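Local coordinates for thiosulfate sulfurtransferase RDL2, mitochondrial (PDB 6K6R), which catalyses the transfer of sulfane sulfur from thiosulfate to cyanide, forming thiocyanate and sulfite, as a single-domain rhodanese, at residues Tyr63-Thr68 with Thr135-Lys140; Pro57-Asp62 with Gly109-Thr114; Lys31-Asp36 with Asp99-Phe104; Lys85-His88 with Gln92-Lys95. All coordinates share one frame; numbering follows the deposited sequence.

Overall arrangement
All four contacts belong to one rhodanese-like α/β domain built on a parallel sheet of strand order 1-5-4-2-3. Contact 3 bridges from Y33, just after edge strand 31-32, over strand 127-129 to the central strand 101-104; its centre is about 14 Å from that of contact 1, whose W137 touches F35. Contacts 1 and 2 adjoin in sequence at residues 62 and 63, with centres about 12 Å apart. Along the chain contacts 1, 2 and 3 interleave, tying early segments to late ones, whereas contact 4 is local and lies within the span of each, its centre 20 to 24 Å from theirs. Strand 101-104 of contact 3 leads into the active-site loop with persulfidated C106, which R111 of contact 2 closes.

Contact 1 of 4, residues Tyr63-Thr68 with Thr135-Lys140; sequences YKMPTT and TEWLAK
L138 and W137, on successive positions of helix 134-139, close on Y63 and M65 of the loop that runs into strand 69-70. The tight part is two rings, each with a neighbour over the middle of one face. The CD2 methyl of L138 lies 3.4 Å from the centroid of the Y63 ring, only 8° off its normal, a nearly central CH-pi contact. M65 does the same to the indole: its SD stands 3.9 Å from the centroid of the W137 six-membered ring in a Met-aromatic contact. With chi1 at -162°, M65 sends CG away from its own amide, and the thioether reaches the indole across the line of the W137 side chain. The two rings themselves meet rim to rim. Where they approach, W137 NE1 donates to Y63 OH at 2.9 Å, the acceptor lying 16° out of the indole plane. V38 and F35 also pack on W137, while L51, V42 and L105 surround M65, so this end belongs to the interior between helix 35-43 and the sheet. M65 and W137 are buried, whereas Y63 and L138, though closely packed on each other, are partly exposed and form the solvent side. The Y63 carbonyl is held separately by R55 NH2. In the loop itself a type II turn from M65 to T68 swings the chain into the next strand. The buried indole N-H thus has its acceptor in a tyrosine hydroxyl, and this edge bond together with the sulfur over the face would restrain the indole in both tilt and rotation, fastening the loop to the last helix.

Contact 2 of 4, residues Pro57-Asp62 with Gly109-Thr114; sequences PKEVKD and GVRAKT
E59 OE1 is gripped from two sides of the sequence: R111 NH2 reaches it across the contact, and the backbone N of E56 donates to it from just before helix 57-60. The modelled separation of E59 OE1 and R111 NH2, 2.4 Å, is very short, so its length is doubtful, though the pairing is that of a salt bridge. Its second arm, R111 NH1 to E59 OE2, is a weak hydrogen bond of 3.4 Å. Carboxylate and guanidinium are nearly coplanar, 10° apart, and meet end-on through both terminal nitrogens. The two side chains approach from opposite directions and bridge backbones whose nearest CA atoms, of E59 and R111, are 13.3 Å apart; E59 is extended beyond CG (chi2 166°), whereas R111 bends at chi3. R111 opens helix 111-121 and ends the six-residue loop that starts at the persulfidated C106, the characteristic active-site loop of rhodanese domains. As the loop's arginine, it is consistent with the residue used for thiosulfate decomposition. An alanine in place of E59 removes the carboxylate, which would probably leave the guanidinium freer to turn and E56 N without this acceptor. V73, N74 and E56 also touch the R111 side chain.

Contact 3 of 4, residues Lys31-Asp36 with Asp99-Phe104; sequences KIYTFD and DKELIF
E101 and I103, alternate residues of strand 101-104, both reach across intervening strand 127-129 to Y33, just after strand 31-32. E101 comes first, its chain fully stretched (chi2 -177°), which carries the carboxylate to the edge of the tyrosine ring. Y33 OH donates to E101 OE2 at 2.8 Å, meeting that oxygen from above the carboxylate plane, 42° out of it; E101 OE1 is also close, 3.0 Å from Y33 OH. Ring and carboxylate planes are steeply inclined, at 64°. L102 is turned to the other face of the sheet, and I103 returns to this one. Its CD1 sits over a face of the Y33 ring, 4.2 Å from the centroid, and its CG1 lies 3.7 Å from Y33 CE1. A phenylalanine in place of Y33 has no hydroxyl, and the buried E101 carboxylate would probably be left short of a hydrogen-bond donor. F104 again faces away, packing on A115 and A119 of helix 111-121, while Y33 and I103 meet V38 and L41 of helix 35-43. This alternation is that of a central strand in a sheet covered by helices on both faces. K49 NZ forms a weak, long ion pair with E101 OE1 and a weak hydrogen bond with Y33 OH, and K31 NZ lies 5.2 Å from E101 OE2; with the tyrosine hydroxyl, these positive groups would be expected to favour the ionised carboxylate.

Contact 4 of 4, residues Lys85-His88 with Gln92-Lys95; sequences KEFH and QFAK
This is a local surface contact at the C-terminal end of helix 84-91, where the chain folds back along the last turns it has just left. The reversal is made at Q92, the first residue beyond the helix, whose positive phi (63°) puts it in the left-handed helical region. Q92 N still bonds to H88 O at 2.8 Å, although the bond is bent to 131° at the hydrogen. Further along, F93 O receives a CA-H...O contact from H88 CA (3.4 Å), and the peptide joining Q92 to F93 lies over one face of the imidazole. F87 is flanked by two residues of the returning chain. K95 places CB over its ring face, 4.0 Å from the centroid, while F93 CE1 meets the ring edge at F87 CE1, 3.4 Å away. F93 reaches that edge because its chi1 of 57° sets CG between the backbone N and the carbonyl carbon. The K95 chain then leads away, its NZ bonded to L80 O and L82 O. I71, in the loop after strand 69-70, touches both F87 and F93, and K95 also packs on Y124, between helix 111-121 and strand 127-129, before the chain enters strand 101-104.

Contact 1 of 4, residues Tyr63-Thr68 with Thr135-Lys140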
# COMPACT_ATOMS: atom_id res chain seq x y z
N TYR A 63 13.48 2.87 5.75
CA TYR A 63 12.64 2.07 6.62
C TYR A 63 11.52 1.46 5.80
O TYR A 63 10.78 2.18 5.11
CB TYR A 63 12.04 2.90 7.77
CG TYR A 63 10.95 2.16 8.52
CD1 TYR A 63 11.27 1.18 9.45
CD2 TYR A 63 9.61 2.44 8.29
CE1 TYR A 63 10.28 0.50 10.14
CE2 TYR A 63 8.61 1.76 8.98
CZ TYR A 63 8.96 0.79 9.90
OH TYR A 63 7.97 0.11 10.58
N LYS A 64 11.38 0.14 5.88
CA LYS A 64 10.28 -0.59 5.27
C LYS A 64 9.35 -1.06 6.38
O LYS A 64 9.79 -1.76 7.31
CB LYS A 64 10.77 -1.78 4.45
CG LYS A 64 9.65 -2.56 3.78
CD LYS A 64 10.18 -3.70 2.93
CE LYS A 64 9.77 -5.05 3.50
NZ LYS A 64 8.37 -5.41 3.12
N MET A 65 8.09 -0.68 6.30
CA MET A 65 7.10 -1.20 7.24
C MET A 65 6.92 -2.68 6.97
O MET A 65 6.60 -3.06 5.84
CB MET A 65 5.78 -0.45 7.09
CG MET A 65 4.84 -0.62 8.27
SD MET A 65 3.35 0.38 8.12
CE MET A 65 2.25 -0.79 7.35
N PRO A 66 7.13 -3.55 7.96
CA PRO A 66 7.04 -5.00 7.70
C PRO A 66 5.67 -5.40 7.17
O PRO A 66 4.66 -4.77 7.48
CB PRO A 66 7.32 -5.63 9.07
CG PRO A 66 7.19 -4.51 10.07
CD PRO A 66 7.55 -3.26 9.34
N THR A 67 5.67 -6.45 6.36
CA THR A 67 4.52 -7.04 5.67
C THR A 67 3.98 -6.18 4.54
O THR A 67 2.97 -6.54 3.93
CB THR A 67 3.36 -7.38 6.62
OG1 THR A 67 2.75 -6.18 7.09
CG2 THR A 67 3.85 -8.20 7.80
N THR A 68 4.61 -5.05 4.22
CA THR A 68 4.14 -4.22 3.13
C THR A 68 4.70 -4.69 1.80
O THR A 68 5.73 -5.36 1.73
CB THR A 68 4.52 -2.75 3.34
OG1 THR A 68 5.93 -2.66 3.63
CG2 THR A 68 3.74 -2.15 4.48
N THR A 135 7.02 8.88 8.33
CA THR A 135 7.62 9.67 9.40
C THR A 135 6.68 9.77 10.59
O THR A 135 7.10 9.62 11.75
CB THR A 135 7.99 11.06 8.89
OG1 THR A 135 8.94 10.94 7.82
CG2 THR A 135 8.58 11.90 10.00
N GLU A 136 5.39 10.03 10.34
CA GLU A 136 4.40 10.06 11.41
C GLU A 136 4.27 8.69 12.07
O GLU A 136 4.14 8.59 13.29
CB GLU A 136 3.05 10.52 10.86
CG GLU A 136 2.08 11.02 11.92
CD GLU A 136 0.71 11.32 11.35
OE1 GLU A 136 0.63 12.04 10.33
OE2 GLU A 136 -0.29 10.85 11.93
N TRP A 137 4.30 7.62 11.27
CA TRP A 137 4.21 6.27 11.80
C TRP A 137 5.39 5.96 12.71
O TRP A 137 5.22 5.45 13.83
CB TRP A 137 4.12 5.27 10.65
CG TRP A 137 4.57 3.88 10.97
CD1 TRP A 137 5.85 3.39 10.89
CD2 TRP A 137 3.75 2.78 11.38
NE1 TRP A 137 5.87 2.06 11.25
CE2 TRP A 137 4.59 1.66 11.55
CE3 TRP A 137 2.38 2.63 11.63
CZ2 TRP A 137 4.11 0.42 11.96
CZ3 TRP A 137 1.90 1.40 12.03
CH2 TRP A 137 2.77 0.31 12.19
N LEU A 138 6.61 6.26 12.25
CA LEU A 138 7.80 6.01 13.06
C LEU A 138 7.85 6.91 14.28
O LEU A 138 8.40 6.52 15.32
CB LEU A 138 9.06 6.19 12.21
CG LEU A 138 9.28 5.17 11.10
CD1 LEU A 138 10.44 5.60 10.21
CD2 LEU A 138 9.54 3.80 11.68
N ALA A 139 7.28 8.12 14.19
CA ALA A 139 7.29 9.02 15.34
C ALA A 139 6.41 8.50 16.47
O ALA A 139 6.67 8.79 17.64
CB ALA A 139 6.83 10.42 14.91
N LYS A 140 5.38 7.72 16.14
CA LYS A 140 4.48 7.15 17.13
C LYS A 140 4.90 5.76 17.58
O LYS A 140 4.09 5.03 18.16
CB LYS A 140 3.05 7.11 16.58
CG LYS A 140 2.48 8.49 16.25
CD LYS A 140 1.16 8.39 15.50
CE LYS A 140 0.54 9.76 15.30
NZ LYS A 140 0.16 10.40 16.59

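Contact 2 of 4, residues Pro57-Asp62 with Gly109-Thr114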
# COMPACT_ATOMS: atom_id res chain seq x y z
N PRO A 57 11.47 3.09 -4.07
CA PRO A 57 12.36 2.13 -3.40
C PRO A 57 13.54 2.80 -2.73
O PRO A 57 14.09 2.25 -1.76
CB PRO A 57 12.80 1.20 -4.54
CG PRO A 57 11.74 1.34 -5.57
CD PRO A 57 11.24 2.75 -5.48
N LYS A 58 13.95 3.97 -3.22
CA LYS A 58 15.02 4.72 -2.57
C LYS A 58 14.65 5.10 -1.15
O LYS A 58 15.49 5.06 -0.24
CB LYS A 58 15.39 5.96 -3.41
CG LYS A 58 15.61 5.72 -4.92
CD LYS A 58 14.31 5.66 -5.74
CE LYS A 58 14.45 4.79 -6.98
NZ LYS A 58 13.14 4.54 -7.65
N GLU A 59 13.38 5.47 -0.92
CA GLU A 59 12.94 5.81 0.43
C GLU A 59 12.68 4.57 1.29
O GLU A 59 12.85 4.62 2.51
CB GLU A 59 11.67 6.66 0.37
CG GLU A 59 11.79 7.87 -0.54
CD GLU A 59 10.44 8.50 -0.83
OE1 GLU A 59 9.96 8.36 -1.98
OE2 GLU A 59 9.87 9.13 0.08
N VAL A 60 12.28 3.46 0.67
CA VAL A 60 12.04 2.23 1.41
C VAL A 60 13.33 1.68 2.02
O VAL A 60 13.29 0.92 2.99
CB VAL A 60 11.37 1.18 0.51
CG1 VAL A 60 10.78 0.05 1.34
CG2 VAL A 60 10.29 1.83 -0.34
N LYS A 61 14.49 2.06 1.46
CA LYS A 61 15.76 1.62 2.04
C LYS A 61 15.97 2.17 3.44
O LYS A 61 16.62 1.53 4.27
CB LYS A 61 16.92 2.04 1.13
CG LYS A 61 16.90 1.40 -0.25
CD LYS A 61 17.26 -0.08 -0.18
CE LYS A 61 17.73 -0.59 -1.52
NZ LYS A 61 18.97 0.09 -1.98
N ASP A 62 15.41 3.35 3.73
CA ASP A 62 15.57 3.94 5.06
C ASP A 62 14.73 3.20 6.09
O ASP A 62 15.20 2.92 7.20
CB ASP A 62 15.20 5.42 5.02
CG ASP A 62 16.26 6.27 4.34
OD1 ASP A 62 17.34 5.73 4.02
OD2 ASP A 62 16.01 7.47 4.14
N GLY A 109 2.29 14.49 0.37
CA GLY A 109 1.68 15.04 -0.83
C GLY A 109 0.46 14.24 -1.24
O GLY A 109 -0.33 13.82 -0.39
N VAL A 110 0.30 14.01 -2.54
CA VAL A 110 -0.87 13.34 -3.08
C VAL A 110 -0.53 11.96 -3.63
O VAL A 110 -1.28 11.41 -4.44
CB VAL A 110 -1.56 14.21 -4.14
CG1 VAL A 110 -1.96 15.56 -3.55
CG2 VAL A 110 -0.64 14.41 -5.34
N ARG A 111 0.60 11.39 -3.21
CA ARG A 111 1.05 10.12 -3.78
C ARG A 111 0.08 8.99 -3.45
O ARG A 111 -0.38 8.27 -4.35
CB ARG A 111 2.45 9.79 -3.28
CG ARG A 111 3.56 10.48 -4.06
CD ARG A 111 4.79 10.71 -3.19
NE ARG A 111 5.86 9.77 -3.50
CZ ARG A 111 6.87 9.49 -2.69
NH1 ARG A 111 6.96 10.08 -1.51
NH2 ARG A 111 7.80 8.62 -3.06
N ALA A 112 -0.25 8.81 -2.17
CA ALA A 112 -1.15 7.73 -1.78
C ALA A 112 -2.55 7.95 -2.34
O ALA A 112 -3.21 6.99 -2.75
CB ALA A 112 -1.20 7.61 -0.26
N LYS A 113 -3.01 9.20 -2.36
CA LYS A 113 -4.32 9.49 -2.94
C LYS A 113 -4.35 9.14 -4.42
O LYS A 113 -5.36 8.62 -4.92
CB LYS A 113 -4.66 10.96 -2.73
CG LYS A 113 -5.92 11.42 -3.45
CD LYS A 113 -6.36 12.80 -2.97
CE LYS A 113 -7.83 12.79 -2.58
NZ LYS A 113 -8.72 12.80 -3.77
N THR A 114 -3.26 9.39 -5.14
CA THR A 114 -3.21 9.07 -6.56
C THR A 114 -3.13 7.56 -6.78
O THR A 114 -3.74 7.04 -7.72
CB THR A 114 -2.02 9.77 -7.22
OG1 THR A 114 -1.94 11.12 -6.76
CG2 THR A 114 -2.18 9.76 -8.73

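Contact 3 of 4, residues Lys31-Asp36 with Asp99-Phe104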
# COMPACT_ATOMS: atom_id res chain seq x y z
N LYS A 31 -11.51 3.16 2.75
CA LYS A 31 -11.71 3.12 4.19
C LYS A 31 -10.49 3.71 4.90
O LYS A 31 -9.35 3.38 4.57
CB LYS A 31 -11.95 1.68 4.64
CG LYS A 31 -12.12 1.49 6.13
CD LYS A 31 -12.16 0.00 6.47
CE LYS A 31 -12.42 -0.24 7.94
NZ LYS A 31 -12.40 -1.70 8.26
N ILE A 32 -10.74 4.58 5.87
CA ILE A 32 -9.68 5.29 6.57
C ILE A 32 -9.22 4.45 7.75
O ILE A 32 -10.03 4.04 8.59
CB ILE A 32 -10.15 6.68 7.04
CG1 ILE A 32 -10.75 7.47 5.87
CG2 ILE A 32 -9.00 7.45 7.67
CD1 ILE A 32 -12.27 7.43 5.80
N TYR A 33 -7.91 4.19 7.82
CA TYR A 33 -7.31 3.38 8.87
C TYR A 33 -6.49 4.26 9.81
O TYR A 33 -5.94 5.29 9.40
CB TYR A 33 -6.42 2.28 8.29
CG TYR A 33 -7.19 1.12 7.70
CD1 TYR A 33 -7.83 1.23 6.48
CD2 TYR A 33 -7.27 -0.10 8.38
CE1 TYR A 33 -8.53 0.16 5.94
CE2 TYR A 33 -7.97 -1.16 7.85
CZ TYR A 33 -8.60 -1.03 6.63
OH TYR A 33 -9.29 -2.09 6.10
N THR A 34 -6.40 3.85 11.07
CA THR A 34 -5.65 4.57 12.08
C THR A 34 -4.34 3.85 12.37
O THR A 34 -4.05 2.78 11.82
CB THR A 34 -6.48 4.73 13.35
OG1 THR A 34 -6.83 3.44 13.86
CG2 THR A 34 -7.75 5.52 13.06
N PHE A 35 -3.54 4.44 13.25
CA PHE A 35 -2.26 3.84 13.62
C PHE A 35 -2.46 2.45 14.23
O PHE A 35 -1.77 1.50 13.86
CB PHE A 35 -1.52 4.75 14.60
CG PHE A 35 -0.22 4.18 15.11
CD1 PHE A 35 0.96 4.40 14.43
CD2 PHE A 35 -0.19 3.44 16.28
CE1 PHE A 35 2.15 3.87 14.90
CE2 PHE A 35 1.00 2.91 16.76
CZ PHE A 35 2.17 3.13 16.06
N ASP A 36 -3.42 2.33 15.15
CA ASP A 36 -3.64 1.05 15.82
C ASP A 36 -4.13 -0.01 14.84
O ASP A 36 -3.72 -1.18 14.93
CB ASP A 36 -4.63 1.22 16.97
CG ASP A 36 -3.97 1.75 18.23
OD1 ASP A 36 -2.76 1.52 18.41
OD2 ASP A 36 -4.67 2.39 19.04
N ASP A 99 -9.80 -8.88 -5.57
CA ASP A 99 -10.65 -8.92 -4.38
C ASP A 99 -9.91 -8.51 -3.12
O ASP A 99 -10.56 -8.21 -2.11
CB ASP A 99 -11.23 -10.33 -4.20
CG ASP A 99 -10.20 -11.42 -4.44
OD1 ASP A 99 -9.36 -11.65 -3.55
OD2 ASP A 99 -10.24 -12.04 -5.52
N LYS A 100 -8.58 -8.49 -3.14
CA LYS A 100 -7.81 -8.06 -1.98
C LYS A 100 -8.07 -6.59 -1.69
O LYS A 100 -8.30 -5.78 -2.59
CB LYS A 100 -6.32 -8.29 -2.22
CG LYS A 100 -5.92 -9.74 -2.40
CD LYS A 100 -6.18 -10.55 -1.14
CE LYS A 100 -5.58 -11.94 -1.26
NZ LYS A 100 -4.11 -11.94 -1.00
N GLU A 101 -8.03 -6.24 -0.41
CA GLU A 101 -8.15 -4.85 0.02
C GLU A 101 -6.76 -4.24 0.08
O GLU A 101 -5.94 -4.63 0.92
CB GLU A 101 -8.86 -4.75 1.37
CG GLU A 101 -9.12 -3.31 1.80
CD GLU A 101 -9.76 -3.21 3.18
OE1 GLU A 101 -9.71 -4.20 3.94
OE2 GLU A 101 -10.31 -2.13 3.49
N LEU A 102 -6.49 -3.28 -0.80
CA LEU A 102 -5.21 -2.59 -0.84
C LEU A 102 -5.31 -1.34 0.03
O LEU A 102 -6.08 -0.42 -0.29
CB LEU A 102 -4.82 -2.23 -2.27
CG LEU A 102 -4.93 -3.36 -3.30
CD1 LEU A 102 -4.47 -2.88 -4.67
CD2 LEU A 102 -4.12 -4.57 -2.86
N ILE A 103 -4.54 -1.30 1.11
CA ILE A 103 -4.52 -0.17 2.03
C ILE A 103 -3.24 0.61 1.75
O ILE A 103 -2.13 0.12 1.97
CB ILE A 103 -4.59 -0.63 3.49
CG1 ILE A 103 -5.93 -1.30 3.76
CG2 ILE A 103 -4.37 0.54 4.43
CD1 ILE A 103 -5.84 -2.53 4.64
N PHE A 104 -3.40 1.83 1.25
CA PHE A 104 -2.27 2.64 0.79
C PHE A 104 -1.77 3.50 1.94
O PHE A 104 -2.49 4.37 2.44
CB PHE A 104 -2.67 3.48 -0.41
CG PHE A 104 -2.99 2.68 -1.64
CD1 PHE A 104 -1.99 2.36 -2.54
CD2 PHE A 104 -4.27 2.22 -1.87
CE1 PHE A 104 -2.27 1.60 -3.67
CE2 PHE A 104 -4.56 1.47 -3.00
CZ PHE A 104 -3.56 1.16 -3.90

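Contact 4 of 4, residues Lys85-His88 with Gln92-Lys95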
# COMPACT_ATOMS: atom_id res chain seq x y z
N LYS A 85 2.08 -11.85 -15.31
CA LYS A 85 3.45 -12.35 -15.35
C LYS A 85 4.47 -11.21 -15.35
O LYS A 85 5.50 -11.31 -14.68
CB LYS A 85 3.65 -13.24 -16.57
CG LYS A 85 5.00 -13.90 -16.62
CD LYS A 85 5.55 -13.84 -18.03
CE LYS A 85 4.77 -14.75 -18.97
NZ LYS A 85 5.01 -14.39 -20.40
N GLU A 86 4.21 -10.15 -16.11
CA GLU A 86 5.14 -9.02 -16.13
C GLU A 86 5.14 -8.28 -14.80
O GLU A 86 6.17 -7.72 -14.40
CB GLU A 86 4.81 -8.07 -17.28
CG GLU A 86 6.00 -7.20 -17.69
CD GLU A 86 5.58 -5.91 -18.38
OE1 GLU A 86 6.26 -4.88 -18.18
OE2 GLU A 86 4.58 -5.94 -19.13
N PHE A 87 4.00 -8.24 -14.10
CA PHE A 87 3.98 -7.66 -12.76
C PHE A 87 4.92 -8.42 -11.84
O PHE A 87 5.68 -7.81 -11.08
CB PHE A 87 2.55 -7.68 -12.20
CG PHE A 87 2.38 -6.86 -10.94
CD1 PHE A 87 2.78 -7.35 -9.71
CD2 PHE A 87 1.81 -5.59 -10.99
CE1 PHE A 87 2.62 -6.61 -8.56
CE2 PHE A 87 1.65 -4.84 -9.84
CZ PHE A 87 2.06 -5.35 -8.63
N HIS A 88 4.89 -9.75 -11.89
CA HIS A 88 5.78 -10.55 -11.05
C HIS A 88 7.23 -10.39 -11.46
O HIS A 88 8.13 -10.46 -10.61
CB HIS A 88 5.37 -12.02 -11.10
CG HIS A 88 5.99 -12.84 -10.01
ND1 HIS A 88 7.31 -13.21 -10.01
CD2 HIS A 88 5.46 -13.35 -8.87
CE1 HIS A 88 7.57 -13.92 -8.93
NE2 HIS A 88 6.46 -14.03 -8.22
N GLN A 92 8.73 -8.71 -8.50
CA GLN A 92 9.15 -9.91 -7.77
C GLN A 92 8.21 -10.23 -6.61
O GLN A 92 8.64 -10.67 -5.54
CB GLN A 92 10.60 -9.81 -7.30
CG GLN A 92 11.60 -10.28 -8.34
CD GLN A 92 11.23 -11.62 -8.93
OE1 GLN A 92 11.06 -11.76 -10.15
NE2 GLN A 92 11.10 -12.63 -8.08
N PHE A 93 6.92 -9.99 -6.81
CA PHE A 93 5.88 -10.59 -6.00
C PHE A 93 4.62 -10.69 -6.85
O PHE A 93 4.53 -10.10 -7.94
CB PHE A 93 5.63 -9.82 -4.69
CG PHE A 93 5.26 -8.38 -4.87
CD1 PHE A 93 3.96 -8.00 -5.18
CD2 PHE A 93 6.21 -7.38 -4.69
CE1 PHE A 93 3.62 -6.67 -5.33
CE2 PHE A 93 5.88 -6.05 -4.84
CZ PHE A 93 4.58 -5.69 -5.16
N ALA A 94 3.64 -11.44 -6.35
CA ALA A 94 2.45 -11.71 -7.14
C ALA A 94 1.59 -10.46 -7.27
O ALA A 94 1.45 -9.67 -6.33
CB ALA A 94 1.63 -12.83 -6.49
N LYS A 95 1.03 -10.27 -8.46
CA LYS A 95 0.05 -9.21 -8.67
C LYS A 95 -1.17 -9.51 -7.81
O LYS A 95 -1.80 -10.57 -7.98
CB LYS A 95 -0.35 -9.10 -10.14
CG LYS A 95 -1.54 -8.19 -10.39
CD LYS A 95 -1.53 -7.62 -11.80
CE LYS A 95 -2.94 -7.48 -12.34
NZ LYS A 95 -3.09 -6.26 -13.18